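Local atomic coordinates of maltose/maltodextrin-binding protein (Thermus thermophilus, PDB entry 2GH9), a protein that binds maltotriose and probably acts as a periplasmic receptor that passes maltodextrins to a membrane transporter. Residues T4-F9 with K43-L48; P12-L17 with V34-F39; L48-G53 with V272-S277; G68-A71 with V75-P78. All coordinates share one frame; numbering follows the deposited sequence.

Contact 1: T4-F9 with K43-L48; sequences TVWTHF and KQKFIL. With GLC (alpha-D-glucopyranose), chain B.
W6, on strand 3-7, meets K45 and F46 of helix 39-49, a helix-on-sheet contact in the alpha/beta lobe of a periplasmic binding protein. Strand 3-7 lies between strands 32-36 and 58-63, so the helix linking those two passes over it. The indole does most of the touching. With CG anti to the carbonyl carbon (chi1 -76°), its benzene side reaches the helix, and CZ3 comes within 3.6 Å of K45 CB. K45 supplies its aliphatic chain: bent at both chi3 and chi4, it curls over the indole and sets CE above the six-membered ring, 4.2 Å from the centroid and 18° off the normal, a CH-pi contact. F46 is met differently. Its backbone N lies at the indole edge, close to the ring plane, while its CD1 packs 3.8 Å from W6 CZ3. W6 CE3 in turn lies in the plane of the phenyl ring, at its rim. Cutting W6 back to an alanine would take away the surface under the lysine chain and would probably leave K45 free to turn and a gap beside the F46 ring. Beyond the strand the chain runs into the sugar site through an ST turn, in which T7 OG1 accepts from F9 N at 3.1 Å. There H8 ND1 and O2 of the chain B glucose share a hydrogen bond of 2.8 Å, the hydroxyl lying at the imidazole edge.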
# COMPACT_ATOMS: atom_id res chain seq x y z
N THR A 4 12.72 -15.14 -14.55
CA THR A 4 13.12 -14.00 -13.73
C THR A 4 11.92 -13.38 -13.03
O THR A 4 10.81 -13.34 -13.58
CB THR A 4 13.91 -12.95 -14.53
OG1 THR A 4 13.04 -12.30 -15.46
CG2 THR A 4 15.07 -13.61 -15.29
N VAL A 5 12.16 -12.94 -11.79
CA VAL A 5 11.16 -12.31 -10.93
C VAL A 5 11.64 -10.91 -10.60
O VAL A 5 12.73 -10.76 -10.08
CB VAL A 5 10.97 -13.08 -9.61
CG1 VAL A 5 9.89 -12.42 -8.70
CG2 VAL A 5 10.61 -14.51 -9.90
N TRP A 6 10.84 -9.89 -10.91
CA TRP A 6 11.05 -8.55 -10.36
C TRP A 6 10.33 -8.42 -9.04
O TRP A 6 9.16 -8.83 -8.93
CB TRP A 6 10.52 -7.49 -11.32
CG TRP A 6 11.40 -7.27 -12.49
CD1 TRP A 6 12.66 -7.77 -12.68
CD2 TRP A 6 11.11 -6.45 -13.62
NE1 TRP A 6 13.15 -7.34 -13.88
CE2 TRP A 6 12.23 -6.51 -14.47
CE3 TRP A 6 10.00 -5.68 -14.00
CZ2 TRP A 6 12.28 -5.83 -15.69
CZ3 TRP A 6 10.05 -5.01 -15.21
CH2 TRP A 6 11.19 -5.08 -16.04
N THR A 7 11.02 -7.89 -8.03
CA THR A 7 10.40 -7.65 -6.72
C THR A 7 10.85 -6.33 -6.09
O THR A 7 11.98 -5.91 -6.27
CB THR A 7 10.72 -8.81 -5.73
OG1 THR A 7 9.96 -8.64 -4.54
CG2 THR A 7 12.20 -8.87 -5.39
N HIS A 8 9.95 -5.73 -5.31
CA HIS A 8 10.24 -4.54 -4.51
C HIS A 8 10.49 -4.89 -3.04
O HIS A 8 10.65 -4.00 -2.17
CB HIS A 8 9.13 -3.49 -4.61
CG HIS A 8 7.75 -4.01 -4.31
ND1 HIS A 8 7.19 -3.97 -3.04
CD2 HIS A 8 6.78 -4.50 -5.12
CE1 HIS A 8 5.96 -4.46 -3.09
NE2 HIS A 8 5.68 -4.76 -4.34
N PHE A 9 10.55 -6.18 -2.76
CA PHE A 9 10.76 -6.64 -1.41
C PHE A 9 12.21 -6.41 -0.98
O PHE A 9 13.15 -6.47 -1.79
CB PHE A 9 10.45 -8.15 -1.28
CG PHE A 9 9.02 -8.53 -1.54
CD1 PHE A 9 8.01 -7.58 -1.66
CD2 PHE A 9 8.69 -9.87 -1.68
CE1 PHE A 9 6.72 -7.95 -1.90
CE2 PHE A 9 7.40 -10.25 -1.92
CZ PHE A 9 6.40 -9.29 -2.02
N LYS A 43 6.22 -0.49 -12.34
CA LYS A 43 5.08 -0.43 -13.27
C LYS A 43 5.50 0.04 -14.68
O LYS A 43 5.16 -0.59 -15.68
CB LYS A 43 3.94 0.45 -12.71
CG LYS A 43 2.69 0.50 -13.65
CD LYS A 43 1.40 1.02 -12.99
CE LYS A 43 1.50 2.42 -12.40
NZ LYS A 43 2.03 3.47 -13.31
N GLN A 44 6.27 1.13 -14.74
CA GLN A 44 6.73 1.67 -16.01
C GLN A 44 7.66 0.67 -16.70
O GLN A 44 7.54 0.43 -17.89
CB GLN A 44 7.44 3.01 -15.81
CG GLN A 44 7.96 3.63 -17.12
CD GLN A 44 8.62 4.97 -16.94
OE1 GLN A 44 9.51 5.13 -16.11
NE2 GLN A 44 8.20 5.95 -17.74
N LYS A 45 8.57 0.07 -15.94
CA LYS A 45 9.51 -0.89 -16.50
C LYS A 45 8.78 -2.06 -17.14
O LYS A 45 9.17 -2.52 -18.23
CB LYS A 45 10.46 -1.40 -15.42
CG LYS A 45 11.70 -0.55 -15.24
CD LYS A 45 12.46 -0.91 -13.95
CE LYS A 45 13.25 -2.18 -14.11
NZ LYS A 45 14.35 -2.03 -15.11
N PHE A 46 7.74 -2.54 -16.47
CA PHE A 46 6.97 -3.70 -16.94
C PHE A 46 6.07 -3.39 -18.11
O PHE A 46 6.00 -4.16 -19.07
CB PHE A 46 6.10 -4.25 -15.82
CG PHE A 46 5.72 -5.70 -15.99
CD1 PHE A 46 6.63 -6.71 -15.64
CD2 PHE A 46 4.47 -6.06 -16.45
CE1 PHE A 46 6.29 -8.04 -15.76
CE2 PHE A 46 4.13 -7.41 -16.58
CZ PHE A 46 5.04 -8.40 -16.23
N ILE A 47 5.33 -2.30 -18.01
CA ILE A 47 4.39 -1.91 -19.08
C ILE A 47 5.16 -1.63 -20.39
O ILE A 47 4.81 -2.14 -21.46
CB ILE A 47 3.53 -0.70 -18.68
CG1 ILE A 47 2.45 -1.11 -17.67
CG2 ILE A 47 2.89 -0.08 -19.93
CD1 ILE A 47 1.58 0.05 -17.19
N LEU A 48 6.21 -0.82 -20.30
CA LEU A 48 7.02 -0.48 -21.47
C LEU A 48 7.88 -1.66 -21.95
O LEU A 48 7.96 -1.93 -23.15
CB LEU A 48 7.92 0.73 -21.19
CG LEU A 48 7.27 2.10 -20.99
CD1 LEU A 48 8.36 3.18 -20.90
CD2 LEU A 48 6.27 2.42 -22.10
C1 GLC B . 8.48 -0.94 -0.44
C2 GLC B . 7.35 -1.88 -0.01
C3 GLC B . 6.04 -1.41 -0.62
C4 GLC B . 5.77 0.05 -0.20
C5 GLC B . 6.93 0.97 -0.63
C6 GLC B . 6.75 2.39 -0.05
O1 GLC B . 8.71 -1.13 -1.84
O2 GLC B . 7.64 -3.24 -0.38
O3 GLC B . 4.94 -2.25 -0.25
O4 GLC B . 4.64 0.52 -0.91
O5 GLC B . 8.16 0.43 -0.16
O6 GLC B . 7.86 3.24 -0.40

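Contact 2: P12-L17 with V34-F39; sequences PELEWL and VVEVPF. With GLC (alpha-D-glucopyranose), chain C.
L14 and L17, on one side of helix 11-26, pack on V34 of strand 32-36, joining the helix and second strand of a beta-alpha-beta unit that begins with strand 3-7. The short helix and strand segments run nearly antiparallel, at 156°, with their axes 10.3 Å apart at closest approach. No hydrogen bond joins the two segments. The apolar part centres on one methyl: V34 CG1 is 3.9 Å from L14 CD1 and 4.0 Å from L17 CD2. It gets there because it stands anti to its own backbone nitrogen (chi1 179°). The approaches differ, L14 and V34 sliding past each other in opposite directions while L17 slants across the valine. Both leucines and V34 also touch T7 of the neighbouring strand.

A second kind of contact sets carbon against a carboxylate. E36, extended beyond CG, runs at about a right angle to L14 and brings OE1 to 3.4 Å from L14 CD2, a van der Waals touch on the solvent-facing side of the packing.

The remaining interactions concern the ligand. E13 forms a salt bridge with R305, which itself hydrogen-bonds the chain B glucose, so the helix supplies a second-shell partner to the pocket. Past the strand, F39 meets H8 edge-to-face and reaches the chain C glucose, where its CZ lies 3.3 Å from O4 of the sugar.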
# COMPACT_ATOMS: atom_id res chain seq x y z
N PRO A 12 13.70 -9.34 5.44
CA PRO A 12 13.07 -10.65 5.63
C PRO A 12 12.10 -11.08 4.51
O PRO A 12 12.06 -12.27 4.16
CB PRO A 12 12.34 -10.49 6.95
CG PRO A 12 13.17 -9.51 7.70
CD PRO A 12 13.56 -8.50 6.65
N GLU A 13 11.34 -10.13 3.94
CA GLU A 13 10.42 -10.49 2.85
C GLU A 13 11.16 -10.98 1.63
O GLU A 13 10.74 -11.97 1.02
CB GLU A 13 9.53 -9.31 2.45
CG GLU A 13 8.45 -8.97 3.46
CD GLU A 13 7.52 -7.87 2.94
OE1 GLU A 13 7.89 -7.18 1.98
OE2 GLU A 13 6.41 -7.69 3.49
N LEU A 14 12.23 -10.27 1.28
CA LEU A 14 13.10 -10.64 0.18
C LEU A 14 13.75 -12.00 0.44
O LEU A 14 13.88 -12.81 -0.47
CB LEU A 14 14.19 -9.58 -0.04
CG LEU A 14 15.19 -9.84 -1.18
CD1 LEU A 14 14.46 -9.93 -2.53
CD2 LEU A 14 16.29 -8.76 -1.19
N GLU A 15 14.18 -12.23 1.68
CA GLU A 15 14.82 -13.49 2.02
C GLU A 15 13.86 -14.68 1.84
O GLU A 15 14.25 -15.71 1.30
CB GLU A 15 15.45 -13.46 3.42
CG GLU A 15 16.77 -14.25 3.49
CD GLU A 15 17.91 -13.65 2.64
OE1 GLU A 15 18.32 -12.50 2.90
OE2 GLU A 15 18.41 -14.32 1.70
N TRP A 16 12.60 -14.51 2.24
CA TRP A 16 11.55 -15.50 1.94
C TRP A 16 11.43 -15.79 0.44
O TRP A 16 11.40 -16.96 0.01
CB TRP A 16 10.20 -15.02 2.50
CG TRP A 16 8.96 -15.79 2.08
CD1 TRP A 16 8.38 -16.82 2.74
CD2 TRP A 16 8.14 -15.54 0.93
NE1 TRP A 16 7.24 -17.23 2.10
CE2 TRP A 16 7.07 -16.47 0.97
CE3 TRP A 16 8.19 -14.63 -0.12
CZ2 TRP A 16 6.09 -16.52 -0.00
CZ3 TRP A 16 7.20 -14.67 -1.08
CH2 TRP A 16 6.17 -15.61 -1.01
N LEU A 17 11.37 -14.73 -0.37
CA LEU A 17 11.23 -14.89 -1.81
C LEU A 17 12.44 -15.63 -2.43
O LEU A 17 12.26 -16.48 -3.32
CB LEU A 17 11.02 -13.52 -2.50
CG LEU A 17 10.84 -13.58 -4.02
CD1 LEU A 17 9.85 -14.67 -4.40
CD2 LEU A 17 10.45 -12.23 -4.63
N VAL A 34 15.85 -13.79 -8.79
CA VAL A 34 15.13 -12.72 -8.10
C VAL A 34 15.88 -11.40 -8.35
O VAL A 34 17.05 -11.26 -8.01
CB VAL A 34 14.97 -13.07 -6.61
CG1 VAL A 34 14.22 -11.94 -5.85
CG2 VAL A 34 14.24 -14.42 -6.47
N VAL A 35 15.21 -10.45 -8.98
CA VAL A 35 15.79 -9.16 -9.34
C VAL A 35 15.05 -8.07 -8.55
O VAL A 35 13.82 -7.95 -8.64
CB VAL A 35 15.75 -8.93 -10.88
CG1 VAL A 35 16.23 -7.53 -11.27
CG2 VAL A 35 16.60 -9.98 -11.62
N GLU A 36 15.80 -7.33 -7.75
CA GLU A 36 15.28 -6.18 -7.02
C GLU A 36 15.10 -4.97 -7.93
O GLU A 36 15.93 -4.70 -8.81
CB GLU A 36 16.18 -5.82 -5.84
CG GLU A 36 16.18 -6.88 -4.75
CD GLU A 36 17.45 -6.83 -3.89
OE1 GLU A 36 17.46 -6.09 -2.88
OE2 GLU A 36 18.41 -7.56 -4.22
N VAL A 37 13.99 -4.28 -7.72
CA VAL A 37 13.57 -3.11 -8.49
C VAL A 37 12.87 -2.21 -7.47
O VAL A 37 12.03 -2.71 -6.71
CB VAL A 37 12.54 -3.42 -9.58
CG1 VAL A 37 12.31 -2.15 -10.48
CG2 VAL A 37 12.88 -4.69 -10.39
N PRO A 38 13.22 -0.91 -7.44
CA PRO A 38 12.45 -0.03 -6.54
C PRO A 38 10.97 0.00 -6.94
O PRO A 38 10.62 0.05 -8.15
CB PRO A 38 13.10 1.34 -6.73
CG PRO A 38 14.38 1.09 -7.46
CD PRO A 38 14.24 -0.16 -8.21
N PHE A 39 10.11 -0.02 -5.93
CA PHE A 39 8.65 -0.09 -6.11
C PHE A 39 8.15 0.93 -7.12
O PHE A 39 7.35 0.60 -8.00
CB PHE A 39 7.96 0.11 -4.75
CG PHE A 39 6.47 0.30 -4.84
CD1 PHE A 39 5.63 -0.80 -4.89
CD2 PHE A 39 5.92 1.57 -4.88
CE1 PHE A 39 4.26 -0.63 -4.97
CE2 PHE A 39 4.54 1.75 -4.98
CZ PHE A 39 3.72 0.66 -5.02
C1 GLC C . 3.53 0.94 -0.09
C2 GLC C . 2.28 0.24 -0.59
C3 GLC C . 1.94 0.78 -2.00
C4 GLC C . 1.87 2.30 -2.06
C5 GLC C . 3.13 2.90 -1.45
C6 GLC C . 3.01 4.43 -1.36
O2 GLC C . 2.51 -1.17 -0.67
O3 GLC C . 0.72 0.22 -2.45
O4 GLC C . 1.72 2.72 -3.43
O5 GLC C . 3.37 2.36 -0.13
O6 GLC C . 4.29 5.07 -1.39

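Contact 3: L48-G53 with V272-S277; sequences LGAPQG and VVNAYS
The turn that ends helix 39-49 packs through A50 and P51 on the type I beta turn N274-S277 that follows strand 265-273. Y276 carries much of the contact. Its ring lies beneath P51, whose CA sits over the ring centre, 3.7 Å from the centroid and only 9° off the normal, a CH-pi contact. P51 CB adds a touch on CZ, and A50 O lies 3.4 Å from Y276 CB. Each side is braced by its own turn. On the helical side a Schellman motif closes the helix, with G53 at the C-prime position; its positive phi favours glycine. On the other, N274 forms an Asx turn: its OD1 accepts from Y276 N at 2.9 Å, with the donor well above the carbonyl plane. That same oxygen rests 3.6 Å from A50 CB. The nitrogen of the amide, ND2, donates to A56 O and also to a water at 3.2 Å, which in turn donates to A50 O at 2.7 Å. With only the methyl of an alanine in place of the N274 amide, Y276 N would probably lose its side-chain acceptor, and A56 O and the bridging water their donor.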
# COMPACT_ATOMS: atom_id res chain seq x y z
N LEU A 48 6.21 -0.82 -20.30
CA LEU A 48 7.02 -0.48 -21.47
C LEU A 48 7.88 -1.66 -21.95
O LEU A 48 7.96 -1.93 -23.15
CB LEU A 48 7.92 0.73 -21.19
CG LEU A 48 7.27 2.10 -20.99
CD1 LEU A 48 8.36 3.18 -20.90
CD2 LEU A 48 6.27 2.42 -22.10
N GLY A 49 8.51 -2.37 -21.02
CA GLY A 49 9.38 -3.49 -21.38
C GLY A 49 8.69 -4.78 -21.83
O GLY A 49 9.23 -5.52 -22.64
N ALA A 50 7.50 -5.06 -21.31
CA ALA A 50 6.89 -6.37 -21.51
C ALA A 50 6.74 -6.70 -23.00
O ALA A 50 7.20 -7.76 -23.45
CB ALA A 50 5.55 -6.48 -20.78
N PRO A 51 6.11 -5.80 -23.77
CA PRO A 51 5.87 -6.09 -25.19
C PRO A 51 7.12 -6.07 -26.06
O PRO A 51 7.05 -6.48 -27.20
CB PRO A 51 4.90 -4.98 -25.62
CG PRO A 51 4.51 -4.26 -24.39
CD PRO A 51 5.56 -4.50 -23.38
N GLN A 52 8.24 -5.59 -25.51
CA GLN A 52 9.54 -5.61 -26.20
C GLN A 52 10.43 -6.80 -25.84
O GLN A 52 11.55 -6.87 -26.30
CB GLN A 52 10.28 -4.31 -25.91
CG GLN A 52 9.65 -3.10 -26.58
CD GLN A 52 10.30 -1.80 -26.20
OE1 GLN A 52 11.13 -1.25 -26.96
NE2 GLN A 52 9.95 -1.28 -25.02
N GLY A 53 9.93 -7.75 -25.04
CA GLY A 53 10.74 -8.87 -24.57
C GLY A 53 11.73 -8.53 -23.45
O GLY A 53 12.65 -9.32 -23.17
N VAL A 272 1.69 -11.35 -10.57
CA VAL A 272 1.25 -11.26 -11.97
C VAL A 272 2.28 -11.92 -12.87
O VAL A 272 3.49 -11.89 -12.61
CB VAL A 272 0.97 -9.80 -12.45
CG1 VAL A 272 -0.23 -9.21 -11.67
CG2 VAL A 272 2.24 -8.94 -12.31
N VAL A 273 1.79 -12.54 -13.93
CA VAL A 273 2.64 -13.19 -14.89
C VAL A 273 2.66 -12.32 -16.15
O VAL A 273 1.65 -11.77 -16.54
CB VAL A 273 2.17 -14.66 -15.13
CG1 VAL A 273 2.92 -15.29 -16.32
CG2 VAL A 273 2.41 -15.48 -13.88
N ASN A 274 3.84 -12.18 -16.74
CA ASN A 274 4.05 -11.45 -17.98
C ASN A 274 3.40 -12.18 -19.15
O ASN A 274 3.76 -13.33 -19.45
CB ASN A 274 5.56 -11.31 -18.21
CG ASN A 274 5.91 -10.39 -19.36
OD1 ASN A 274 5.06 -10.01 -20.15
ND2 ASN A 274 7.18 -10.01 -19.44
N ALA A 275 2.45 -11.52 -19.82
CA ALA A 275 1.77 -12.10 -20.99
C ALA A 275 2.75 -12.44 -22.12
O ALA A 275 2.45 -13.26 -22.99
CB ALA A 275 0.70 -11.14 -21.49
N TYR A 276 3.94 -11.83 -22.10
CA TYR A 276 4.99 -12.07 -23.08
C TYR A 276 6.09 -12.99 -22.58
O TYR A 276 7.17 -13.08 -23.20
CB TYR A 276 5.59 -10.74 -23.50
CG TYR A 276 4.62 -9.87 -24.23
CD1 TYR A 276 4.49 -9.97 -25.60
CD2 TYR A 276 3.82 -8.97 -23.55
CE1 TYR A 276 3.58 -9.18 -26.29
CE2 TYR A 276 2.92 -8.18 -24.22
CZ TYR A 276 2.80 -8.28 -25.60
OH TYR A 276 1.89 -7.48 -26.27
N SER A 277 5.86 -13.68 -21.47
CA SER A 277 6.84 -14.63 -20.98
C SER A 277 7.08 -15.72 -22.01
O SER A 277 6.15 -16.36 -22.46
CB SER A 277 6.37 -15.28 -19.68
OG SER A 277 7.36 -16.17 -19.20
O HOH W 1 8.92 -9.21 -21.95

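Contact 4: G68-A71 with V75-P78; sequences GEMA and VLEP
The backbone bond from V75 N to M70 O, 3.2 Å long with an N-H...O angle of 167°, folds the chain back five residues on. Around this nearly straight link the side chains close in. M70 CB is the hub, with V75 CG2 at 3.9 Å and the branch point of L76, CG, at 3.8 Å. With CG1 anti to the carbonyl carbon (chi1 -63°), V75 has CG2 between its backbone nitrogen and carbonyl carbon, which also brings that methyl close to the carbonyl oxygen of M70. L76 meets the methionine at about a right angle, so that its two methyls flank M70 CB; CD2 then reaches toward the sulfur, 4.1 Å from M70 SD, and CD1 toward the backbone N of A71 and, more loosely, its CB.

The fold element here is the end of helix 67-72 and the loop that leaves it, in the same lobe as strand 265-273. Loop and strand are joined by backbone hydrogen bonds, V75 with A275 and E77 with V273, while L76 touches V272 and M106. From helix 39-49, F46 packs on both M70 and V75, which makes the interior here a meeting of two helices, a loop and a sheet. Water enters on the main-chain side. One molecule donates to L76 O at 2.7 Å and, weakly, to A71 O at 3.3 Å, bridging the last carbonyl of the helical segment to the loop. Further along, the carboxylate of E77 pairs with K280 through OE1 and hydrogen-bonds Y82 OH through OE2.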
# COMPACT_ATOMS: atom_id res chain seq x y z
N GLY A 68 -5.73 -2.31 -13.80
CA GLY A 68 -6.41 -1.73 -14.97
C GLY A 68 -5.46 -1.18 -16.02
O GLY A 68 -5.60 -1.52 -17.18
N GLU A 69 -4.50 -0.35 -15.63
CA GLU A 69 -3.51 0.19 -16.56
C GLU A 69 -2.63 -0.88 -17.21
O GLU A 69 -2.32 -0.80 -18.41
CB GLU A 69 -2.61 1.21 -15.86
CG GLU A 69 -1.56 1.84 -16.74
CD GLU A 69 -0.67 2.79 -16.01
OE1 GLU A 69 -0.93 3.08 -14.81
OE2 GLU A 69 0.30 3.25 -16.64
N MET A 70 -2.18 -1.85 -16.42
CA MET A 70 -1.36 -2.93 -16.93
C MET A 70 -2.14 -3.86 -17.89
O MET A 70 -1.62 -4.26 -18.94
CB MET A 70 -0.75 -3.74 -15.78
CG MET A 70 0.31 -2.98 -15.01
SD MET A 70 1.10 -3.99 -13.74
CE MET A 70 2.72 -4.26 -14.41
N ALA A 71 -3.37 -4.20 -17.50
CA ALA A 71 -4.26 -5.03 -18.29
C ALA A 71 -4.57 -4.38 -19.65
O ALA A 71 -4.50 -5.05 -20.70
CB ALA A 71 -5.55 -5.35 -17.50
N VAL A 75 -0.21 -6.41 -20.85
CA VAL A 75 1.04 -7.01 -20.35
C VAL A 75 0.85 -8.08 -19.30
O VAL A 75 1.83 -8.72 -18.91
CB VAL A 75 2.04 -5.93 -19.83
CG1 VAL A 75 2.45 -5.02 -20.99
CG2 VAL A 75 1.47 -5.14 -18.61
N LEU A 76 -0.40 -8.28 -18.86
CA LEU A 76 -0.72 -9.25 -17.80
C LEU A 76 -1.30 -10.53 -18.41
O LEU A 76 -2.19 -10.47 -19.24
CB LEU A 76 -1.75 -8.69 -16.81
CG LEU A 76 -1.39 -7.45 -15.97
CD1 LEU A 76 -2.47 -7.17 -14.92
CD2 LEU A 76 -0.02 -7.56 -15.35
N GLU A 77 -0.78 -11.67 -17.97
CA GLU A 77 -1.36 -12.96 -18.32
C GLU A 77 -2.61 -13.22 -17.46
O GLU A 77 -2.54 -13.22 -16.21
CB GLU A 77 -0.30 -14.08 -18.18
CG GLU A 77 -0.79 -15.53 -18.42
CD GLU A 77 -1.18 -15.85 -19.88
OE1 GLU A 77 -0.99 -15.01 -20.77
OE2 GLU A 77 -1.67 -16.97 -20.12
N PRO A 78 -3.77 -13.43 -18.11
CA PRO A 78 -4.94 -13.95 -17.38
C PRO A 78 -4.61 -15.28 -16.71
O PRO A 78 -4.05 -16.17 -17.36
CB PRO A 78 -5.98 -14.14 -18.48
CG PRO A 78 -5.58 -13.18 -19.54
CD PRO A 78 -4.08 -13.21 -19.53
O HOH W 2 -3.12 -7.97 -19.87

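All four contacts lie in one lobe, and contacts 1 to 3 reach a single mixed sheet. Along the sequence contact 2 falls within the span of contact 1, and contact 4 within that of contact 3. Contacts 1 and 2 have centres about 11 Å apart and are joined by the pairing of strands 3-7 and 32-36. Contacts 1 and 3 share helix 39-49, including L48, and F46 of the first packs on N274 of the second. Contact 4 lies about 9 Å from contact 3 but about 22 Å from contact 2, centre to centre. Contacts 1 and 2 thus carry H8 and F39 of the sugar pocket, while contacts 3 and 4 hold the far end of helix 39-49 against strand 265-273 and its neighbouring loop.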